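Side-chain contacts in Nitrate/nitrite binding protein NrtA (Synechocystis sp., PDB 2G29), which binds nitrate in the periplasm as the solute-binding component of the NrtABCD ABC transporter, which takes up nitrate and probably also nitrite: residues 267-272 with 276-281; 99-102 with 106-109; 259-264 with 372-377. All coordinates share one frame; numbering follows the deposited sequence.

Interaction 1 of 3, residues 267-272 with 276-281; sequences QQWCDQ and KEEMCQ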
ATOM      1  N   GLN A 267      13.151  -8.267  -1.145  1.00 13.71           N
ATOM      2  CA  GLN A 267      11.836  -8.816  -0.816  1.00 15.02           C
ATOM      3  C   GLN A 267      11.930 -10.263  -0.320  1.00 14.63           C
ATOM      4  O   GLN A 267      11.257 -10.648   0.619  1.00 16.10           O
ATOM      5  CB  GLN A 267      10.903  -8.767  -2.025  1.00 13.79           C
ATOM      6  CG  GLN A 267      10.359  -7.376  -2.320  1.00 14.06           C
ATOM      7  CD  GLN A 267       9.480  -7.377  -3.552  1.00 14.38           C
ATOM      8  OE1 GLN A 267       9.924  -7.763  -4.631  1.00 14.65           O
ATOM      9  NE2 GLN A 267       8.222  -6.943  -3.396  1.00 12.31           N
ATOM     10  N   GLN A 268      12.761 -11.064  -0.990  1.00 15.87           N
ATOM     11  CA  GLN A 268      12.946 -12.456  -0.593  1.00 16.25           C
ATOM     12  C   GLN A 268      13.548 -12.518   0.808  1.00 15.06           C
ATOM     13  O   GLN A 268      13.163 -13.364   1.628  1.00 18.13           O
ATOM     14  CB  GLN A 268      13.851 -13.136  -1.614  1.00 16.54           C
ATOM     15  CG  GLN A 268      13.133 -13.389  -2.933  1.00 19.53           C
ATOM     16  CD  GLN A 268      14.055 -13.936  -3.984  1.00 23.55           C
ATOM     17  OE1 GLN A 268      14.727 -13.192  -4.690  1.00 26.84           O
ATOM     18  NE2 GLN A 268      14.097 -15.248  -4.089  1.00 24.17           N
ATOM     19  N   TRP A 269      14.479 -11.620   1.072  1.00 15.04           N
ATOM     20  CA  TRP A 269      15.127 -11.563   2.387  1.00 15.27           C
ATOM     21  C   TRP A 269      14.107 -11.184   3.470  1.00 15.67           C
ATOM     22  O   TRP A 269      14.010 -11.830   4.514  1.00 16.73           O
ATOM     23  CB  TRP A 269      16.234 -10.532   2.381  1.00 15.21           C
ATOM     24  CG  TRP A 269      17.095 -10.590   3.633  1.00 18.32           C
ATOM     25  CD1 TRP A 269      18.182 -11.392   3.840  1.00 18.23           C
ATOM     26  CD2 TRP A 269      16.902  -9.854   4.843  1.00 16.83           C
ATOM     27  NE1 TRP A 269      18.681 -11.202   5.103  1.00 19.93           N
ATOM     28  CE2 TRP A 269      17.920 -10.259   5.743  1.00 17.82           C
ATOM     29  CE3 TRP A 269      15.969  -8.887   5.262  1.00 17.28           C
ATOM     30  CZ2 TRP A 269      18.029  -9.736   7.030  1.00 19.61           C
ATOM     31  CZ3 TRP A 269      16.079  -8.368   6.544  1.00 16.71           C
ATOM     32  CH2 TRP A 269      17.107  -8.791   7.416  1.00 17.84           C
ATOM     33  N   CYS A 270      13.361 -10.103   3.229  1.00 16.01           N
ATOM     34  CA  CYS A 270      12.359  -9.664   4.193  1.00 15.77           C
ATOM     35  C   CYS A 270      11.241 -10.670   4.450  1.00 15.62           C
ATOM     36  O   CYS A 270      10.643 -10.693   5.518  1.00 17.93           O
ATOM     37  CB  CYS A 270      11.704  -8.365   3.721  1.00 16.33           C
ATOM     38  SG  CYS A 270      12.711  -6.916   3.741  1.00 16.54           S
ATOM     39  N   ASP A 271      10.933 -11.486   3.457  1.00 15.69           N
ATOM     40  CA  ASP A 271       9.855 -12.459   3.578  1.00 17.02           C
ATOM     41  C   ASP A 271      10.171 -13.675   4.444  1.00 17.94           C
ATOM     42  O   ASP A 271       9.271 -14.401   4.808  1.00 19.28           O
ATOM     43  CB  ASP A 271       9.454 -12.920   2.171  1.00 17.67           C
ATOM     44  CG  ASP A 271       7.971 -13.158   2.026  1.00 19.42           C
ATOM     45  OD1 ASP A 271       7.191 -12.324   2.539  1.00 18.91           O
ATOM     46  OD2 ASP A 271       7.584 -14.172   1.395  1.00 20.75           O
ATOM     47  N   GLN A 272      11.443 -13.890   4.772  1.00 19.44           N
ATOM     48  CA  GLN A 272      11.816 -15.055   5.580  1.00 20.34           C
ATOM     49  C   GLN A 272      11.568 -14.880   7.077  1.00 19.20           C
ATOM     50  O   GLN A 272      11.986 -13.873   7.650  1.00 20.33           O
ATOM     51  CB  GLN A 272      13.305 -15.400   5.374  1.00 21.58           C
ATOM     52  CG  GLN A 272      13.683 -15.958   3.982  1.00 27.13           C
ATOM     53  CD  GLN A 272      15.048 -16.666   3.971  1.00 31.64           C
ATOM     54  OE1 GLN A 272      15.501 -17.156   2.934  1.00 35.78           O
ATOM     55  NE2 GLN A 272      15.699 -16.723   5.130  1.00 34.93           N
ATOM     56  N   LYS A 276      12.849 -11.747  10.170  1.00 15.37           N
ATOM     57  CA  LYS A 276      11.910 -10.730  10.653  1.00 16.08           C
ATOM     58  C   LYS A 276      12.443  -9.926  11.840  1.00 16.57           C
ATOM     59  O   LYS A 276      12.231  -8.726  11.918  1.00 16.36           O
ATOM     60  CB  LYS A 276      10.572 -11.369  11.019  1.00 16.78           C
ATOM     61  CG  LYS A 276       9.804 -11.967   9.831  1.00 18.18           C
ATOM     62  CD  LYS A 276       9.387 -10.886   8.819  1.00 19.27           C
ATOM     63  CE  LYS A 276       8.557 -11.468   7.633  1.00 20.13           C
ATOM     64  NZ  LYS A 276       7.256 -12.121   8.026  1.00 21.89           N
ATOM     65  N   GLU A 277      13.150 -10.574  12.770  1.00 16.24           N
ATOM     66  CA  GLU A 277      13.684  -9.850  13.918  1.00 17.35           C
ATOM     67  C   GLU A 277      14.662  -8.771  13.454  1.00 16.76           C
ATOM     68  O   GLU A 277      14.562  -7.586  13.810  1.00 15.34           O
ATOM     69  CB  GLU A 277      14.368 -10.849  14.858  1.00 20.21           C
ATOM     70  CG  GLU A 277      13.432 -11.943  15.357  1.00 28.42           C
ATOM     71  CD  GLU A 277      14.143 -13.191  15.837  1.00 31.29           C
ATOM     72  OE1 GLU A 277      14.798 -13.891  15.011  1.00 34.60           O
ATOM     73  OE2 GLU A 277      14.043 -13.486  17.052  1.00 35.46           O
ATOM     74  N   GLU A 278      15.638  -9.184  12.648  1.00 16.18           N
ATOM     75  CA  GLU A 278      16.615  -8.258  12.143  1.00 16.67           C
ATOM     76  C   GLU A 278      15.964  -7.151  11.314  1.00 15.25           C
ATOM     77  O   GLU A 278      16.325  -5.988  11.453  1.00 16.32           O
ATOM     78  CB  GLU A 278      17.673  -8.999  11.322  1.00 17.05           C
ATOM     79  CG  GLU A 278      18.844  -8.111  11.012  1.00 16.90           C
ATOM     80  CD  GLU A 278      19.891  -8.758  10.093  1.00 16.43           C
ATOM     81  OE1 GLU A 278      19.836  -9.979   9.871  1.00 20.61           O
ATOM     82  OE2 GLU A 278      20.751  -8.007   9.622  1.00 21.41           O
ATOM     83  N   MET A 279      14.996  -7.508  10.479  1.00 15.26           N
ATOM     84  CA  MET A 279      14.309  -6.503   9.666  1.00 15.62           C
ATOM     85  C   MET A 279      13.718  -5.418  10.553  1.00 14.62           C
ATOM     86  O   MET A 279      13.904  -4.246  10.309  1.00 13.51           O
ATOM     87  CB  MET A 279      13.190  -7.167   8.866  1.00 15.64           C
ATOM     88  CG  MET A 279      12.475  -6.208   7.934  1.00 13.62           C
ATOM     89  SD  MET A 279      11.109  -6.958   7.060  1.00 16.14           S
ATOM     90  CE  MET A 279       9.859  -6.913   8.345  1.00 15.73           C
ATOM     91  N   CYS A 280      13.009  -5.831  11.589  1.00 13.92           N
ATOM     92  CA  CYS A 280      12.367  -4.893  12.477  1.00 13.17           C
ATOM     93  C   CYS A 280      13.357  -4.094  13.319  1.00 14.04           C
ATOM     94  O   CYS A 280      13.090  -2.933  13.659  1.00 14.53           O
ATOM     95  CB  CYS A 280      11.338  -5.622  13.333  1.00 14.28           C
ATOM     96  SG  CYS A 280       9.913  -6.205  12.313  1.00 15.00           S
ATOM     97  N   GLN A 281      14.488  -4.695  13.691  1.00 14.23           N
ATOM     98  CA  GLN A 281      15.496  -3.902  14.424  1.00 15.50           C
ATOM     99  C   GLN A 281      15.989  -2.762  13.528  1.00 13.52           C
ATOM    100  O   GLN A 281      16.182  -1.633  13.974  1.00 14.87           O
ATOM    101  CB  GLN A 281      16.707  -4.738  14.794  1.00 16.23           C
ATOM    102  CG  GLN A 281      16.426  -5.806  15.809  1.00 17.77           C
ATOM    103  CD  GLN A 281      17.681  -6.625  16.058  1.00 21.41           C
ATOM    104  OE1 GLN A 281      18.379  -6.997  15.116  1.00 20.82           O
ATOM    105  NE2 GLN A 281      17.980  -6.897  17.326  1.00 22.56           N
TER
HETATM  106  O   HOH W   1       6.120 -12.190   5.157  1.00 17.89           O

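Interaction 2 of 3, residues 99-102 with 106-109; sequences PYLI and TVTD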
ATOM      1  N   PRO A  99       0.633   5.863  -8.997  1.00  9.37           N
ATOM      2  CA  PRO A  99       1.308   6.039 -10.287  1.00 10.63           C
ATOM      3  C   PRO A  99       0.284   6.308 -11.395  1.00  9.65           C
ATOM      4  O   PRO A  99       0.580   7.044 -12.357  1.00 10.38           O
ATOM      5  CB  PRO A  99       2.043   4.707 -10.471  1.00 10.52           C
ATOM      6  CG  PRO A  99       2.438   4.390  -9.056  1.00 11.08           C
ATOM      7  CD  PRO A  99       1.193   4.720  -8.254  1.00  9.49           C
ATOM      8  N   TYR A 100      -0.935   5.767 -11.261  1.00  9.51           N
ATOM      9  CA  TYR A 100      -1.985   5.981 -12.238  1.00  9.61           C
ATOM     10  C   TYR A 100      -2.540   7.408 -12.137  1.00  9.67           C
ATOM     11  O   TYR A 100      -2.682   8.095 -13.143  1.00 11.54           O
ATOM     12  CB  TYR A 100      -3.119   4.973 -12.013  1.00  9.87           C
ATOM     13  CG  TYR A 100      -2.720   3.605 -12.494  1.00  9.88           C
ATOM     14  CD1 TYR A 100      -2.222   2.631 -11.615  1.00 10.60           C
ATOM     15  CD2 TYR A 100      -2.756   3.315 -13.859  1.00  9.74           C
ATOM     16  CE1 TYR A 100      -1.774   1.417 -12.091  1.00  9.67           C
ATOM     17  CE2 TYR A 100      -2.303   2.107 -14.354  1.00 10.03           C
ATOM     18  CZ  TYR A 100      -1.814   1.165 -13.467  1.00 10.43           C
ATOM     19  OH  TYR A 100      -1.349  -0.012 -13.983  1.00 10.49           O
ATOM     20  N   LEU A 101      -2.855   7.850 -10.926  1.00 11.09           N
ATOM     21  CA  LEU A 101      -3.414   9.194 -10.758  1.00 10.66           C
ATOM     22  C   LEU A 101      -2.406  10.282 -11.159  1.00 10.48           C
ATOM     23  O   LEU A 101      -2.771  11.345 -11.636  1.00 10.95           O
ATOM     24  CB  LEU A 101      -3.870   9.370  -9.320  1.00 12.55           C
ATOM     25  CG  LEU A 101      -4.943   8.355  -8.863  1.00 13.68           C
ATOM     26  CD1 LEU A 101      -5.050   8.393  -7.361  1.00 15.02           C
ATOM     27  CD2 LEU A 101      -6.311   8.657  -9.489  1.00 16.28           C
ATOM     28  N   ILE A 102      -1.126  10.013 -10.954  1.00 10.31           N
ATOM     29  CA  ILE A 102      -0.089  10.970 -11.321  1.00  9.87           C
ATOM     30  C   ILE A 102       0.143  10.953 -12.851  1.00 10.90           C
ATOM     31  O   ILE A 102       0.314  12.007 -13.480  1.00 10.07           O
ATOM     32  CB  ILE A 102       1.229  10.672 -10.564  1.00 10.12           C
ATOM     33  CG1 ILE A 102       1.006  10.920  -9.071  1.00 10.96           C
ATOM     34  CG2 ILE A 102       2.348  11.555 -11.109  1.00 10.49           C
ATOM     35  CD1 ILE A 102       2.175  10.406  -8.179  1.00 11.35           C
ATOM     36  N   THR A 106      -4.884  13.525 -12.511  1.00 13.35           N
ATOM     37  CA  THR A 106      -5.915  13.953 -11.574  1.00 15.42           C
ATOM     38  C   THR A 106      -5.425  14.549 -10.268  1.00 14.71           C
ATOM     39  O   THR A 106      -6.073  15.442  -9.747  1.00 16.09           O
ATOM     40  CB  THR A 106      -6.859  12.790 -11.264  1.00 19.68           C
ATOM     41  OG1 THR A 106      -7.858  13.171 -10.311  1.00 27.96           O
ATOM     42  CG2 THR A 106      -6.125  11.692 -10.741  1.00 17.07           C
ATOM     43  N   VAL A 107      -4.286  14.071  -9.748  1.00 13.17           N
ATOM     44  CA  VAL A 107      -3.765  14.562  -8.477  1.00 13.81           C
ATOM     45  C   VAL A 107      -2.545  15.433  -8.674  1.00 13.76           C
ATOM     46  O   VAL A 107      -1.720  15.564  -7.771  1.00 14.68           O
ATOM     47  CB  VAL A 107      -3.379  13.403  -7.540  1.00 12.00           C
ATOM     48  CG1 VAL A 107      -4.604  12.574  -7.185  1.00 20.00           C
ATOM     49  CG2 VAL A 107      -2.307  12.535  -8.180  1.00 13.59           C
ATOM     50  N   THR A 108      -2.448  16.076  -9.832  1.00 14.18           N
ATOM     51  CA  THR A 108      -1.285  16.910 -10.114  1.00 14.58           C
ATOM     52  C   THR A 108      -1.551  18.360 -10.423  1.00 19.09           C
ATOM     53  O   THR A 108      -0.599  19.123 -10.622  1.00 20.78           O
ATOM     54  CB  THR A 108      -0.520  16.410 -11.341  1.00 14.63           C
ATOM     55  OG1 THR A 108      -1.374  16.455 -12.491  1.00 20.00           O
ATOM     56  CG2 THR A 108      -0.053  14.978 -11.130  1.00  7.82           C
ATOM     57  N   ASP A 109      -2.804  18.752 -10.522  1.00 20.08           N
ATOM     58  CA  ASP A 109      -3.046  20.166 -10.839  1.00 23.40           C
ATOM     59  C   ASP A 109      -2.284  20.607 -12.108  1.00 22.64           C
ATOM     60  O   ASP A 109      -1.379  21.466 -12.082  1.00 23.47           O
ATOM     61  CB  ASP A 109      -2.637  21.063  -9.669  1.00 27.31           C
ATOM     62  CG  ASP A 109      -3.163  22.486  -9.820  1.00 29.19           C
ATOM     63  OD1 ASP A 109      -2.652  23.377  -9.124  1.00 32.28           O
ATOM     64  OD2 ASP A 109      -4.099  22.710 -10.629  1.00 32.91           O
TER

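Interaction 3 of 3, residues 259-264 with 372-377; sequences LLMAVM and QALEVP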
ATOM      1  N   LEU A 259      17.962  -1.924 -10.209  1.00 13.73           N
ATOM      2  CA  LEU A 259      17.187  -1.570  -9.008  1.00 14.55           C
ATOM      3  C   LEU A 259      16.125  -2.640  -8.734  1.00 13.73           C
ATOM      4  O   LEU A 259      15.906  -3.021  -7.575  1.00 14.13           O
ATOM      5  CB  LEU A 259      16.463  -0.229  -9.174  1.00 15.14           C
ATOM      6  CG  LEU A 259      17.257   1.059  -9.145  1.00 14.24           C
ATOM      7  CD1 LEU A 259      16.247   2.199  -9.331  1.00 15.38           C
ATOM      8  CD2 LEU A 259      18.007   1.202  -7.809  1.00 15.11           C
ATOM      9  N   LEU A 260      15.431  -3.097  -9.788  1.00 13.58           N
ATOM     10  CA  LEU A 260      14.385  -4.090  -9.641  1.00 13.43           C
ATOM     11  C   LEU A 260      14.924  -5.384  -9.075  1.00 13.73           C
ATOM     12  O   LEU A 260      14.333  -5.956  -8.201  1.00 13.99           O
ATOM     13  CB  LEU A 260      13.683  -4.344 -10.979  1.00 15.69           C
ATOM     14  CG  LEU A 260      12.163  -4.253 -11.075  1.00 21.69           C
ATOM     15  CD1 LEU A 260      11.736  -4.943 -12.361  1.00 16.46           C
ATOM     16  CD2 LEU A 260      11.436  -4.816  -9.839  1.00 14.53           C
ATOM     17  N   MET A 261      16.066  -5.848  -9.591  1.00 13.62           N
ATOM     18  CA  MET A 261      16.628  -7.089  -9.069  1.00 14.73           C
ATOM     19  C   MET A 261      17.037  -6.898  -7.603  1.00 14.13           C
ATOM     20  O   MET A 261      16.831  -7.805  -6.798  1.00 14.72           O
ATOM     21  CB  MET A 261      17.833  -7.525  -9.907  1.00 15.51           C
ATOM     22  CG  MET A 261      17.415  -7.915 -11.334  1.00 15.12           C
ATOM     23  SD  MET A 261      18.774  -8.652 -12.332  1.00 17.84           S
ATOM     24  CE  MET A 261      19.724  -7.334 -12.475  1.00 17.48           C
ATOM     25  N   ALA A 262      17.593  -5.743  -7.257  1.00 15.02           N
ATOM     26  CA  ALA A 262      17.968  -5.489  -5.867  1.00 15.06           C
ATOM     27  C   ALA A 262      16.730  -5.513  -4.978  1.00 14.18           C
ATOM     28  O   ALA A 262      16.751  -6.101  -3.893  1.00 15.65           O
ATOM     29  CB  ALA A 262      18.659  -4.156  -5.744  1.00 14.87           C
ATOM     30  N   VAL A 263      15.642  -4.898  -5.451  1.00 15.37           N
ATOM     31  CA  VAL A 263      14.405  -4.897  -4.656  1.00 14.66           C
ATOM     32  C   VAL A 263      13.818  -6.318  -4.507  1.00 14.06           C
ATOM     33  O   VAL A 263      13.323  -6.690  -3.453  1.00 13.93           O
ATOM     34  CB  VAL A 263      13.362  -3.934  -5.289  1.00 14.97           C
ATOM     35  CG1 VAL A 263      11.968  -4.127  -4.656  1.00 15.16           C
ATOM     36  CG2 VAL A 263      13.809  -2.472  -5.050  1.00 14.85           C
ATOM     37  N   MET A 264      13.869  -7.125  -5.560  1.00 13.22           N
ATOM     38  CA  MET A 264      13.374  -8.488  -5.486  1.00 15.11           C
ATOM     39  C   MET A 264      14.166  -9.322  -4.468  1.00 15.02           C
ATOM     40  O   MET A 264      13.590 -10.106  -3.701  1.00 16.02           O
ATOM     41  CB  MET A 264      13.517  -9.163  -6.839  1.00 17.94           C
ATOM     42  CG  MET A 264      12.533  -8.706  -7.841  1.00 18.47           C
ATOM     43  SD  MET A 264      12.818  -9.554  -9.418  1.00 22.91           S
ATOM     44  CE  MET A 264      11.559  -8.849 -10.261  1.00 20.30           C
ATOM     45  N   GLN A 372      13.681 -13.571 -14.311  1.00 18.53           N
ATOM     46  CA  GLN A 372      14.338 -14.570 -15.158  1.00 21.04           C
ATOM     47  C   GLN A 372      15.849 -14.448 -14.994  1.00 21.70           C
ATOM     48  O   GLN A 372      16.561 -15.459 -14.873  1.00 22.19           O
ATOM     49  CB  GLN A 372      13.974 -14.358 -16.629  1.00 24.61           C
ATOM     50  CG  GLN A 372      12.559 -14.750 -16.963  1.00 29.88           C
ATOM     51  CD  GLN A 372      12.019 -14.035 -18.202  1.00 30.84           C
ATOM     52  OE1 GLN A 372      12.486 -14.242 -19.308  1.00 36.28           O
ATOM     53  NE2 GLN A 372      11.037 -13.168 -17.998  1.00 36.03           N
ATOM     54  N   ALA A 373      16.346 -13.219 -15.007  1.00 22.03           N
ATOM     55  CA  ALA A 373      17.777 -12.975 -14.840  1.00 22.72           C
ATOM     56  C   ALA A 373      18.228 -13.599 -13.508  1.00 24.41           C
ATOM     57  O   ALA A 373      19.281 -14.223 -13.431  1.00 22.74           O
ATOM     58  CB  ALA A 373      18.054 -11.501 -14.859  1.00 23.40           C
ATOM     59  N   LEU A 374      17.432 -13.421 -12.461  1.00 26.02           N
ATOM     60  CA  LEU A 374      17.722 -14.017 -11.151  1.00 29.34           C
ATOM     61  C   LEU A 374      17.175 -15.442 -11.252  1.00 31.64           C
ATOM     62  O   LEU A 374      16.940 -15.923 -12.352  1.00 31.84           O
ATOM     63  CB  LEU A 374      16.962 -13.252 -10.068  1.00 29.44           C
ATOM     64  CG  LEU A 374      17.337 -11.770  -9.955  1.00 30.38           C
ATOM     65  CD1 LEU A 374      16.256 -11.050  -9.180  1.00 30.07           C
ATOM     66  CD2 LEU A 374      18.692 -11.611  -9.264  1.00 30.55           C
ATOM     67  N   GLU A 375      16.969 -16.143 -10.144  1.00 33.93           N
ATOM     68  CA  GLU A 375      16.369 -17.480 -10.295  1.00 35.72           C
ATOM     69  C   GLU A 375      14.854 -17.293 -10.284  1.00 35.96           C
ATOM     70  O   GLU A 375      14.211 -17.254 -11.323  1.00 37.46           O
ATOM     71  CB  GLU A 375      16.778 -18.400  -9.146  1.00 35.74           C
ATOM     72  CG  GLU A 375      17.284 -19.759  -9.581  1.00 36.24           C
ATOM     73  CD  GLU A 375      17.795 -20.577  -8.419  1.00 35.82           C
ATOM     74  OE1 GLU A 375      16.959 -21.151  -7.679  1.00 36.61           O
ATOM     75  OE2 GLU A 375      19.033 -20.628  -8.228  1.00 36.56           O
ATOM     76  N   VAL A 376      14.296 -17.180  -9.089  1.00 36.73           N
ATOM     77  CA  VAL A 376      12.864 -16.996  -8.938  1.00 36.34           C
ATOM     78  C   VAL A 376      12.073 -18.152  -9.520  1.00 36.40           C
ATOM     79  O   VAL A 376      10.985 -17.948 -10.065  1.00 38.59           O
ATOM     80  CB  VAL A 376      12.405 -15.731  -9.626  1.00 35.03           C
ATOM     81  CG1 VAL A 376      10.956 -15.440  -9.246  1.00 36.82           C
ATOM     82  CG2 VAL A 376      13.312 -14.584  -9.238  1.00 34.43           C
ATOM     83  N   PRO A 377      12.585 -19.380  -9.373  1.00 34.55           N
ATOM     84  CA  PRO A 377      11.965 -20.609  -9.872  1.00 33.22           C
ATOM     85  C   PRO A 377      10.710 -20.383 -10.742  1.00 32.06           C
ATOM     86  O   PRO A 377       9.841 -19.566 -10.432  1.00 31.62           O
ATOM     87  CB  PRO A 377      11.683 -21.385  -8.583  1.00 33.34           C
ATOM     88  CG  PRO A 377      12.756 -20.854  -7.574  1.00 34.44           C
ATOM     89  CD  PRO A 377      13.467 -19.686  -8.235  1.00 35.19           C
TER

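Interaction 1 of 3, residues 267-272 with 276-281
Trp269 meets Glu278 and Met279 with the six-membered part of its indole. Its CG stands anti to the backbone N (chi1 -170°), which carries the ring toward helix 276-284. Glu278 comes to the ring edge. Its OE1 lies in the ring plane, 3.4 Å from Trp269 CZ2. The two side chains cross at about a right angle, and the carboxylate plane is turned 87° from the indole plane. An oxygen at this edge faces the slightly positive ring hydrogens, a weak but probably favourable approach. The other oxygen, OE2, is held by a salt bridge to Lys54. The next residue of helix 276-284, Met279, slides past the indole in the opposite direction, with CB 3.9 Å from Trp269 CZ3.

Cys270 is buried. Its CB lies 3.7 Å from Met279 SD, and its SG is equally near that sulfur. Ile50 of helix 46-53 touches both Trp269 and Cys270. Two consecutive helices pack crosswise here: helix 253-271 ends, and helix 276-284 starts after a short turn. The two axes run 110° apart in direction and approach to 9.7 Å. Asn275, in the turn, gives a hydrogen bond from ND2 to Trp269 O.

The Cys270 carbonyl also faces Lys276, whose CE lies 3.1 Å from Cys270 O. The lysine chain bends at chi2 and chi4 and runs back over the end of helix 253-271. Asp271 reaches Lys276 through a water. The water donates to Asp271 OD1 and accepts from Lys276 NZ. Asp271 OD1 and Lys276 NZ themselves stay 5.5 Å apart. Asp271 is also bound by the backbone N atoms of Tyr322 and Val324, and Lys276 NZ by Ser300 O. Gln272 turns its amide end away, while Gln272 O lies 3.6 Å from Lys276 CG.

Interaction 2 of 3, residues 99-102 with 106-109
Leu101 meets Thr106 and Val107 through methyl groups set by the first torsions. In Thr106, OG1 is anti to the backbone N (chi1 178°). This leaves CG2 between the backbone N and the carbonyl carbon, directed at Leu101. In Val107, chi1 of -63° puts CG2 in the equivalent place and CG1 beside the backbone N. Residues 99-102 lie within helix 97-104, and residues 106-109 in the loop that follows it. The chain leaves the helix and folds back on its C-terminal end before entering strand 115-120. That strand lies at one edge of a mixed five-stranded sheet in this periplasmic binding protein fold.

Leu101 crosses Thr106 at a slant. Its CD2 is only 3.3 Å from Thr106 CG2, closer than usual van der Waals contact, so the packing is tight here. Leu101 CB also touches Val107 CG2 at 3.7 Å. The same valine methyl then reaches the next residue of the helix: Ile102 CG1 lies 3.8 Å from Val107 CG2. One branch therefore sits against two successive helix residues. Phe162 also touches the Val107 side chain.

Ile102 points its CB away from the loop and into the protein, where it packs on Met115, Arg77 and Leu80. Its side chain is about 8 Å from that of Trp73, a nitrate-binding residue. Thr108 also meets the helix with its methyl. The hydroxyl takes no part in this packing: OG1 is hydrogen-bonded to Gly105 O and to Lys111 N. This ties the side chain to the backbone before and after it. Thr108 CG2 is left to pack over the helix backbone, 3.8 Å from Ile102 O and 4.0 Å from Ile102 CA.

Interaction 3 of 3, residues 259-264 with 372-377
Leu374 packs into the angle between Met261 and Met264. These two methionines lie three residues apart on one face of helix 253-271, and both point toward the leucine. Its CD1 does most of the touching. Leu374 CD1 lies 3.8 Å from Met264 SD and 3.9 Å from Met261 CB. The Met264 chain is extended (chi3 179°) and passes Leu374 at a slant. Met264 also packs against Trp367 and Ala370 of helix 364-373. This is the inner side of the contact, and Met264 is buried. Val376, also buried, lies near without touching: Val376 CG2 is 5.1 Å from Met264 SD. It packs instead on Ala371 and Trp323.

Toward the solvent the contact thins out. Met261 is partly exposed. It bends at its end (chi3 -68°), and Met261 SD meets Ala373 CB at 3.9 Å. Ala373 is exposed and offers one methyl.

Leu374 is the first residue to leave helical backbone angles after helix 364-373. The contact therefore joins the C-terminal end of helix 364-373 to the side of helix 253-271. Tyr60 touches both Met261 and Leu374. No hydrogen bond or salt bridge crosses between the segments. Attachment rests on dispersion and on the burial of apolar groups, with two polarisable thioethers against aliphatic methyls.

Along the chain interaction 2 comes first. Interactions 1 and 3 follow and share helix 253-271. Residues 259-264 of that helix meet the end of helix 364-373, and residues 267-272 meet helix 276-284. The centres of interactions 1 and 3 lie about 17 Å apart. Interaction 1 is a local turn, whereas interaction 3 joins parts separated by more than a hundred residues. One helix therefore packs against its successor and a much later helix. Interaction 2 is about 32 Å from interaction 1, on the opposite side of the chain's centre, and about 29 Å from interaction 3, centre to centre. Strand 115-120 beside interaction 2 shares a sheet with strand 240-245, which touches helix 253-271.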